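Local coordinates for protein putative oxidoreductase YfjR (Streptomyces aurantiacus, PDB 4OQZ) that reduces imines to amines with S selectivity, probably using NADPH bound by its Rossmann-fold domain as the hydride donor, at residues A[50-55]-A[73-78]; A[187-192]-A[245-250]; A[219-222]-A[227-230]. One frame throughout, in Å; residues are numbered along the deposited sequence.

Interaction 1: A[50-55]-A[73-78]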
loop_
_atom_site.group_PDB
_atom_site.type_symbol
_atom_site.label_atom_id
_atom_site.label_comp_id
_atom_site.label_asym_id
_atom_site.label_seq_id
_atom_site.Cartn_x
_atom_site.Cartn_y
_atom_site.Cartn_z
ATOM N N ALA A 50 -8.091 12.915 42.017
ATOM C CA ALA A 50 -9.057 14.001 41.896
ATOM C C ALA A 50 -8.537 15.098 40.972
ATOM O O ALA A 50 -9.331 15.884 40.448
ATOM C CB ALA A 50 -9.407 14.557 43.256
ATOM N N THR A 51 -7.201 15.136 40.751
ATOM C CA THR A 51 -6.517 16.130 39.920
ATOM C C THR A 51 -5.296 15.505 39.219
ATOM O O THR A 51 -4.761 14.512 39.725
ATOM C CB THR A 51 -5.969 17.290 40.793
ATOM O OG1 THR A 51 -4.850 16.827 41.553
ATOM C CG2 THR A 51 -7.026 17.958 41.684
ATOM N N PRO A 52 -4.764 16.153 38.143
ATOM C CA PRO A 52 -3.524 15.667 37.511
ATOM C C PRO A 52 -2.297 15.679 38.438
ATOM O O PRO A 52 -1.433 14.820 38.303
ATOM C CB PRO A 52 -3.322 16.648 36.350
ATOM C CG PRO A 52 -4.667 17.221 36.084
ATOM C CD PRO A 52 -5.263 17.359 37.446
ATOM N N GLU A 53 -2.225 16.643 39.381
ATOM C CA GLU A 53 -1.137 16.791 40.360
ATOM C C GLU A 53 -0.922 15.496 41.153
ATOM O O GLU A 53 0.195 14.972 41.181
ATOM C CB GLU A 53 -1.446 17.932 41.339
ATOM C CG GLU A 53 -1.443 19.319 40.723
ATOM C CD GLU A 53 -2.750 19.753 40.085
ATOM O OE1 GLU A 53 -3.419 20.646 40.658
ATOM O OE2 GLU A 53 -3.094 19.214 39.006
ATOM N N GLN A 54 -2.018 14.970 41.752
ATOM C CA GLN A 54 -2.051 13.761 42.573
ATOM C C GLN A 54 -1.754 12.531 41.732
ATOM O O GLN A 54 -1.063 11.628 42.205
ATOM C CB GLN A 54 -3.402 13.626 43.283
ATOM C CG GLN A 54 -3.650 14.735 44.318
ATOM C CD GLN A 54 -2.912 14.529 45.620
ATOM O OE1 GLN A 54 -2.995 13.460 46.243
ATOM N NE2 GLN A 54 -2.234 15.577 46.101
ATOM N N ALA A 55 -2.232 12.519 40.471
ATOM C CA ALA A 55 -1.961 11.433 39.523
ATOM C C ALA A 55 -0.448 11.365 39.248
ATOM O O ALA A 55 0.107 10.272 39.310
ATOM C CB ALA A 55 -2.731 11.652 38.231
ATOM N N TYR A 73 -0.407 20.313 27.521
ATOM C CA TYR A 73 -0.109 21.562 28.239
ATOM C C TYR A 73 -1.210 21.997 29.212
ATOM O O TYR A 73 -0.939 22.776 30.136
ATOM C CB TYR A 73 0.250 22.694 27.263
ATOM C CG TYR A 73 1.468 22.390 26.420
ATOM C CD1 TYR A 73 2.752 22.648 26.893
ATOM C CD2 TYR A 73 1.340 21.830 25.152
ATOM C CE1 TYR A 73 3.879 22.347 26.128
ATOM C CE2 TYR A 73 2.458 21.518 24.381
ATOM C CZ TYR A 73 3.726 21.784 24.870
ATOM O OH TYR A 73 4.820 21.489 24.097
ATOM N N GLY A 74 -2.426 21.490 28.989
ATOM C CA GLY A 74 -3.598 21.732 29.824
ATOM C C GLY A 74 -3.542 20.930 31.109
ATOM O O GLY A 74 -3.858 21.458 32.179
ATOM N N VAL A 75 -3.132 19.637 31.009
ATOM C CA VAL A 75 -2.970 18.734 32.156
ATOM C C VAL A 75 -1.907 19.328 33.106
ATOM O O VAL A 75 -2.165 19.515 34.297
ATOM C CB VAL A 75 -2.647 17.281 31.699
ATOM C CG1 VAL A 75 -2.038 16.445 32.822
ATOM C CG2 VAL A 75 -3.888 16.595 31.139
ATOM N N LEU A 76 -0.757 19.706 32.538
ATOM C CA LEU A 76 0.378 20.288 33.250
ATOM C C LEU A 76 0.143 21.715 33.771
ATOM O O LEU A 76 0.909 22.168 34.620
ATOM C CB LEU A 76 1.637 20.213 32.362
ATOM C CG LEU A 76 2.453 18.896 32.394
ATOM C CD1 LEU A 76 1.722 17.741 31.735
ATOM C CD2 LEU A 76 3.791 19.078 31.717
ATOM N N GLU A 77 -0.925 22.403 33.301
ATOM C CA GLU A 77 -1.280 23.780 33.678
ATOM C C GLU A 77 -1.681 23.973 35.159
ATOM O O GLU A 77 -2.855 24.208 35.472
ATOM C CB GLU A 77 -2.337 24.355 32.717
ATOM C CG GLU A 77 -2.095 25.811 32.355
ATOM C CD GLU A 77 -3.310 26.721 32.359
ATOM O OE1 GLU A 77 -4.443 26.217 32.187
ATOM O OE2 GLU A 77 -3.123 27.951 32.515
ATOM N N GLY A 78 -0.684 23.931 36.043
ATOM C CA GLY A 78 -0.849 24.093 37.487
ATOM C C GLY A 78 -0.264 22.941 38.284
ATOM O O GLY A 78 -0.211 22.995 39.516
#

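Interaction 2: A[187-192]-A[245-250]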
loop_
_atom_site.group_PDB
_atom_site.type_symbol
_atom_site.label_atom_id
_atom_site.label_comp_id
_atom_site.label_asym_id
_atom_site.label_seq_id
_atom_site.Cartn_x
_atom_site.Cartn_y
_atom_site.Cartn_z
ATOM N N VAL A 187 -12.246 -1.991 -3.818
ATOM C CA VAL A 187 -13.616 -2.429 -3.417
ATOM C C VAL A 187 -14.661 -1.752 -4.262
ATOM O O VAL A 187 -15.504 -2.447 -4.844
ATOM C CB VAL A 187 -13.870 -2.370 -1.882
ATOM C CG1 VAL A 187 -15.322 -2.704 -1.518
ATOM C CG2 VAL A 187 -12.943 -3.345 -1.158
ATOM N N ALA A 188 -14.555 -0.409 -4.420
ATOM C CA ALA A 188 -15.498 0.379 -5.216
ATOM C C ALA A 188 -15.507 -0.022 -6.689
ATOM O O ALA A 188 -16.590 -0.162 -7.252
ATOM C CB ALA A 188 -15.245 1.876 -5.057
ATOM N N LEU A 189 -14.327 -0.277 -7.302
ATOM C CA LEU A 189 -14.281 -0.676 -8.713
ATOM C C LEU A 189 -14.832 -2.085 -8.959
ATOM O O LEU A 189 -15.602 -2.288 -9.894
ATOM C CB LEU A 189 -12.860 -0.518 -9.310
ATOM C CG LEU A 189 -12.674 -0.904 -10.786
ATOM C CD1 LEU A 189 -13.349 0.097 -11.731
ATOM C CD2 LEU A 189 -11.216 -1.021 -11.125
ATOM N N ALA A 190 -14.398 -3.049 -8.140
ATOM C CA ALA A 190 -14.808 -4.446 -8.187
ATOM C C ALA A 190 -16.321 -4.584 -7.948
ATOM O O ALA A 190 -16.928 -5.541 -8.438
ATOM C CB ALA A 190 -14.038 -5.239 -7.152
ATOM N N ASP A 191 -16.926 -3.621 -7.220
ATOM C CA ASP A 191 -18.373 -3.604 -6.953
ATOM C C ASP A 191 -19.150 -3.408 -8.251
ATOM O O ASP A 191 -20.038 -4.206 -8.539
ATOM C CB ASP A 191 -18.742 -2.513 -5.941
ATOM C CG ASP A 191 -20.217 -2.501 -5.606
ATOM O OD1 ASP A 191 -20.967 -1.705 -6.237
ATOM O OD2 ASP A 191 -20.629 -3.297 -4.738
ATOM N N ALA A 192 -18.789 -2.383 -9.055
ATOM C CA ALA A 192 -19.412 -2.084 -10.345
ATOM C C ALA A 192 -19.265 -3.243 -11.351
ATOM O O ALA A 192 -19.775 -3.151 -12.479
ATOM C CB ALA A 192 -18.838 -0.799 -10.920
ATOM N N VAL A 245 -7.270 4.941 -14.217
ATOM C CA VAL A 245 -8.197 6.096 -14.289
ATOM C C VAL A 245 -9.349 5.822 -15.269
ATOM O O VAL A 245 -10.500 6.143 -14.952
ATOM C CB VAL A 245 -7.455 7.433 -14.598
ATOM C CG1 VAL A 245 -8.389 8.497 -15.192
ATOM C CG2 VAL A 245 -6.767 7.979 -13.352
ATOM N N HIS A 246 -9.053 5.242 -16.451
ATOM C CA HIS A 246 -10.102 4.983 -17.451
ATOM C C HIS A 246 -11.099 3.913 -17.019
ATOM O O HIS A 246 -12.300 4.140 -17.119
ATOM C CB HIS A 246 -9.521 4.708 -18.849
ATOM C CG HIS A 246 -9.194 5.951 -19.623
ATOM N ND1 HIS A 246 -10.162 6.627 -20.352
ATOM C CD2 HIS A 246 -8.013 6.598 -19.763
ATOM C CE1 HIS A 246 -9.541 7.658 -20.907
ATOM N NE2 HIS A 246 -8.246 7.685 -20.575
ATOM N N THR A 247 -10.603 2.796 -16.454
ATOM C CA THR A 247 -11.394 1.666 -15.942
ATOM C C THR A 247 -12.412 2.135 -14.892
ATOM O O THR A 247 -13.559 1.673 -14.891
ATOM C CB THR A 247 -10.432 0.609 -15.354
ATOM O OG1 THR A 247 -9.508 0.197 -16.357
ATOM C CG2 THR A 247 -11.144 -0.606 -14.809
ATOM N N ASN A 248 -11.975 3.007 -13.981
ATOM C CA ASN A 248 -12.809 3.541 -12.918
ATOM C C ASN A 248 -13.835 4.519 -13.493
ATOM O O ASN A 248 -15.009 4.467 -13.120
ATOM C CB ASN A 248 -11.950 4.182 -11.832
ATOM C CG ASN A 248 -11.275 3.180 -10.954
ATOM O OD1 ASN A 248 -11.844 2.677 -9.987
ATOM N ND2 ASN A 248 -10.049 2.844 -11.282
ATOM N N ALA A 249 -13.401 5.362 -14.452
ATOM C CA ALA A 249 -14.268 6.339 -15.120
ATOM C C ALA A 249 -15.325 5.634 -15.983
ATOM O O ALA A 249 -16.457 6.109 -16.062
ATOM C CB ALA A 249 -13.434 7.290 -15.969
ATOM N N ASP A 250 -14.956 4.489 -16.609
ATOM C CA ASP A 250 -15.859 3.695 -17.452
ATOM C C ASP A 250 -16.982 3.049 -16.635
ATOM O O ASP A 250 -18.094 2.920 -17.137
ATOM C CB ASP A 250 -15.091 2.603 -18.224
ATOM C CG ASP A 250 -14.231 3.070 -19.389
ATOM O OD1 ASP A 250 -14.426 4.216 -19.857
ATOM O OD2 ASP A 250 -13.371 2.281 -19.842
#

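Interaction 3: A[219-222]-A[227-230]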
loop_
_atom_site.group_PDB
_atom_site.type_symbol
_atom_site.label_atom_id
_atom_site.label_comp_id
_atom_site.label_asym_id
_atom_site.label_seq_id
_atom_site.Cartn_x
_atom_site.Cartn_y
_atom_site.Cartn_z
ATOM N N ALA A 219 15.058 0.460 -2.677
ATOM C CA ALA A 219 15.829 1.125 -1.611
ATOM C C ALA A 219 17.295 1.242 -1.967
ATOM O O ALA A 219 17.874 2.306 -1.766
ATOM C CB ALA A 219 15.704 0.365 -0.300
ATOM N N ALA A 220 17.906 0.141 -2.466
ATOM C CA ALA A 220 19.323 0.066 -2.828
ATOM C C ALA A 220 19.686 1.025 -3.955
ATOM O O ALA A 220 20.755 1.632 -3.924
ATOM C CB ALA A 220 19.693 -1.360 -3.222
ATOM N N ARG A 221 18.789 1.164 -4.944
ATOM C CA ARG A 221 19.002 2.017 -6.110
ATOM C C ARG A 221 18.861 3.504 -5.750
ATOM O O ARG A 221 19.633 4.303 -6.266
ATOM C CB ARG A 221 18.028 1.633 -7.236
ATOM C CG ARG A 221 18.030 0.151 -7.630
ATOM C CD ARG A 221 16.837 -0.220 -8.503
ATOM N NE ARG A 221 17.028 0.213 -9.884
ATOM C CZ ARG A 221 16.566 1.352 -10.386
ATOM N NH1 ARG A 221 15.860 2.187 -9.625
ATOM N NH2 ARG A 221 16.805 1.669 -11.650
ATOM N N ILE A 222 17.875 3.877 -4.882
ATOM C CA ILE A 222 17.654 5.270 -4.452
ATOM C C ILE A 222 18.864 5.773 -3.652
ATOM O O ILE A 222 19.376 6.875 -3.909
ATOM C CB ILE A 222 16.331 5.446 -3.631
ATOM C CG1 ILE A 222 15.094 5.000 -4.431
ATOM C CG2 ILE A 222 16.180 6.897 -3.159
ATOM C CD1 ILE A 222 13.859 4.427 -3.537
ATOM N N HIS A 227 18.236 5.844 -10.788
ATOM C CA HIS A 227 16.820 5.930 -11.164
ATOM C C HIS A 227 16.728 5.590 -12.661
ATOM O O HIS A 227 16.126 6.342 -13.417
ATOM C CB HIS A 227 16.307 7.369 -10.919
ATOM C CG HIS A 227 16.195 7.760 -9.478
ATOM N ND1 HIS A 227 17.054 8.689 -8.912
ATOM C CD2 HIS A 227 15.297 7.365 -8.541
ATOM C CE1 HIS A 227 16.667 8.812 -7.652
ATOM N NE2 HIS A 227 15.608 8.039 -7.387
ATOM N N ALA A 228 17.316 4.451 -13.070
ATOM C CA ALA A 228 17.533 4.018 -14.461
ATOM C C ALA A 228 16.360 3.876 -15.464
ATOM O O ALA A 228 15.693 4.850 -15.785
ATOM C CB ALA A 228 18.484 2.821 -14.519
ATOM N N GLY A 229 16.232 2.702 -16.054
ATOM C CA GLY A 229 15.240 2.378 -17.070
ATOM C C GLY A 229 15.385 0.904 -17.347
ATOM O O GLY A 229 14.628 0.318 -18.128
ATOM N N ASP A 230 16.392 0.322 -16.661
ATOM C CA ASP A 230 16.846 -1.058 -16.658
ATOM C C ASP A 230 15.678 -2.042 -16.555
ATOM O O ASP A 230 15.506 -2.873 -17.450
ATOM C CB ASP A 230 17.839 -1.248 -15.490
ATOM C CG ASP A 230 18.702 -2.493 -15.544
ATOM O OD1 ASP A 230 18.949 -3.005 -16.669
ATOM O OD2 ASP A 230 19.215 -2.903 -14.476
#

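Interaction 1: A[50-55]-A[73-78]
Pro52 and Val75 make the apolar part of this contact. The proline ring leans on Val75 of helix 69-75, its CB 3.8 Å from Val75 CG1; a chi1 of 161°, opposite the backbone N, brings this methyl to the proline. The same ring also rests against the backbone: Pro52 CB lies 3.7 Å from Val75 O and Pro52 CG 3.8 Å from the same oxygen, contacts of van der Waals kind.

A looser contact joins Glu53 to Gly78. The turn of Glu53 at chi2 (86°) bends its chain alongside the Gly78 carbonyl, with Glu53 CG 4.1 Å from Gly78 O. No hydrogen bond links the two segments. Gly78, at a positive phi of 125°, follows an inverse gamma turn centred on Glu77; a side chain here would press on the Glu77 carbonyl oxygen.

Within 50-55, Thr51 is the N-cap of the helix: its OG1 accepts a weak but nearly straight bond from Gln54 N at 3.4 Å. Pro52, the next residue, opens the helix.

Both segments belong to the Rossmann-type cofactor domain. Helices 52-57 and 69-75 flank strand 61-64 in sequence, and Trp31 of strand 27-31 packs on Pro52, Ala55 and Val75, while Ala55 O bonds to Thr6 OG1 on strand 4-8.

Interaction 2: A[187-192]-A[245-250]
Asn248 OD1 accepts a hydrogen bond from Gln185 NE2, one turn before Leu189 on helix 163-191, and Leu189 itself packs against the same oxygen. Leu189 CB lies 3.4 Å from Asn248 OD1, and Leu189 CD1 reaches it at 3.5 Å, so the amide oxygen is gripped by one donor and flanked by hydrocarbon. The other end of the amide turns back to its own helix, where Asn248 ND2 donates to Val244 O. With both ends bonded, the flat group has its rotation fixed.

The CB bond of Leu189 is directed toward helix 234-250. Its CG extends anti to the backbone N (chi1 180°), which carries the two methyls across the gap to meet the Thr247 and Asn248 side chains at about a right angle. Leu189 CD2 touches Thr247 CG2 at 3.7 Å, and Leu189 CD1 lies 3.5 Å from Thr247 O. Thr247 presents its methyl to the leucine, while its OG1 bonds to His243 O on its own helix. Thr247 O is also bonded by Ser251 OG.

The second subunit joins this packing, with its Leu171 on Leu189 and its Gln170 on Thr247, while its Lys286 forms a salt bridge with Asp191 nearby. An alanine in place of Leu189 would probably open a gap beside Thr247 CG2 and strip the branched end from the Asn248 amide, leaving only its own CB near the oxygen, with Leu171 of the second subunit losing a neighbour too.

No hydrogen bond joins the two six-residue segments directly. The buried polar groups of Thr247 and Asn248 are instead satisfied within their helix or by Gln185, which leaves the contact itself to van der Waals packing of Leu189, between helices 163-191 and 234-250 of the helical C-terminal domain and beside the second subunit.

Interaction 3: A[219-222]-A[227-230]
Arg221, near the end of helix 211-224, and His227, in the irregular loop after it, bring their backbones to 6.8 Å between CA atoms where the chain passes the side of the helix before leading away. The arginine bridges the gap. With chi1 at -53° its chain leaves past the backbone N, and a bend at chi3 (78°) turns the guanidinium toward the loop backbone. There NH2 does the touching: Arg221 NH2 lies 3.2 Å from Ala228 N, which meets the guanidinium edge-on. Both atoms are donors, so this close approach is no hydrogen bond; Ala228 N has a weak bond of its own to Asn226 OD1. The methyl of Ala228 packs beside the same nitrogen, with Arg221 NH2 to Ala228 CB at 3.5 Å. The other guanidinium nitrogen, Arg221 NH1, lies 4.2 Å from His227 CA.

Arg221 NH2 and Asp230 OD2 are 5.9 Å apart, too far for a salt bridge, although their opposite charges might still attract weakly.

His227 starts away from the helix, yet its ring swings back to Ile222, where His227 NE2 comes within 4.3 Å of Ile222 CG1. Ser279 touches both of these side chains, and helix 282-285 adds Ile282 against Ile222 and Lys283 against His227. Backbone bonds between His227 and Ser277 tie the loop to the segment before helix 282-285. Trp184 of the second subunit packs on Ile222.

This is a loop joining two successive helices, 211-224 and 234-250, held near the first by packing, within the helical C-terminal domain of the 6-phosphogluconate dehydrogenase-like superfamily.

Following the chain from the N terminus, interaction 1 closes first: 17 residues, including strand 61-64, lie between its segments, and it ties two successive helices of the Rossmann-type domain. The chain then completes that domain and enters long helix 163-191. Interaction 2 joins the end of this helix to helix 234-250, closing a loop of 52 residues. Nested inside is interaction 3, a short closure with four residues between its segments, which sets the loop after helix 211-224 against the end of that helix. Interactions 2 and 3, their centres 31 Å apart, both touch the second subunit. Interaction 1, centred 52 Å from each, lies across the chain's centre from both.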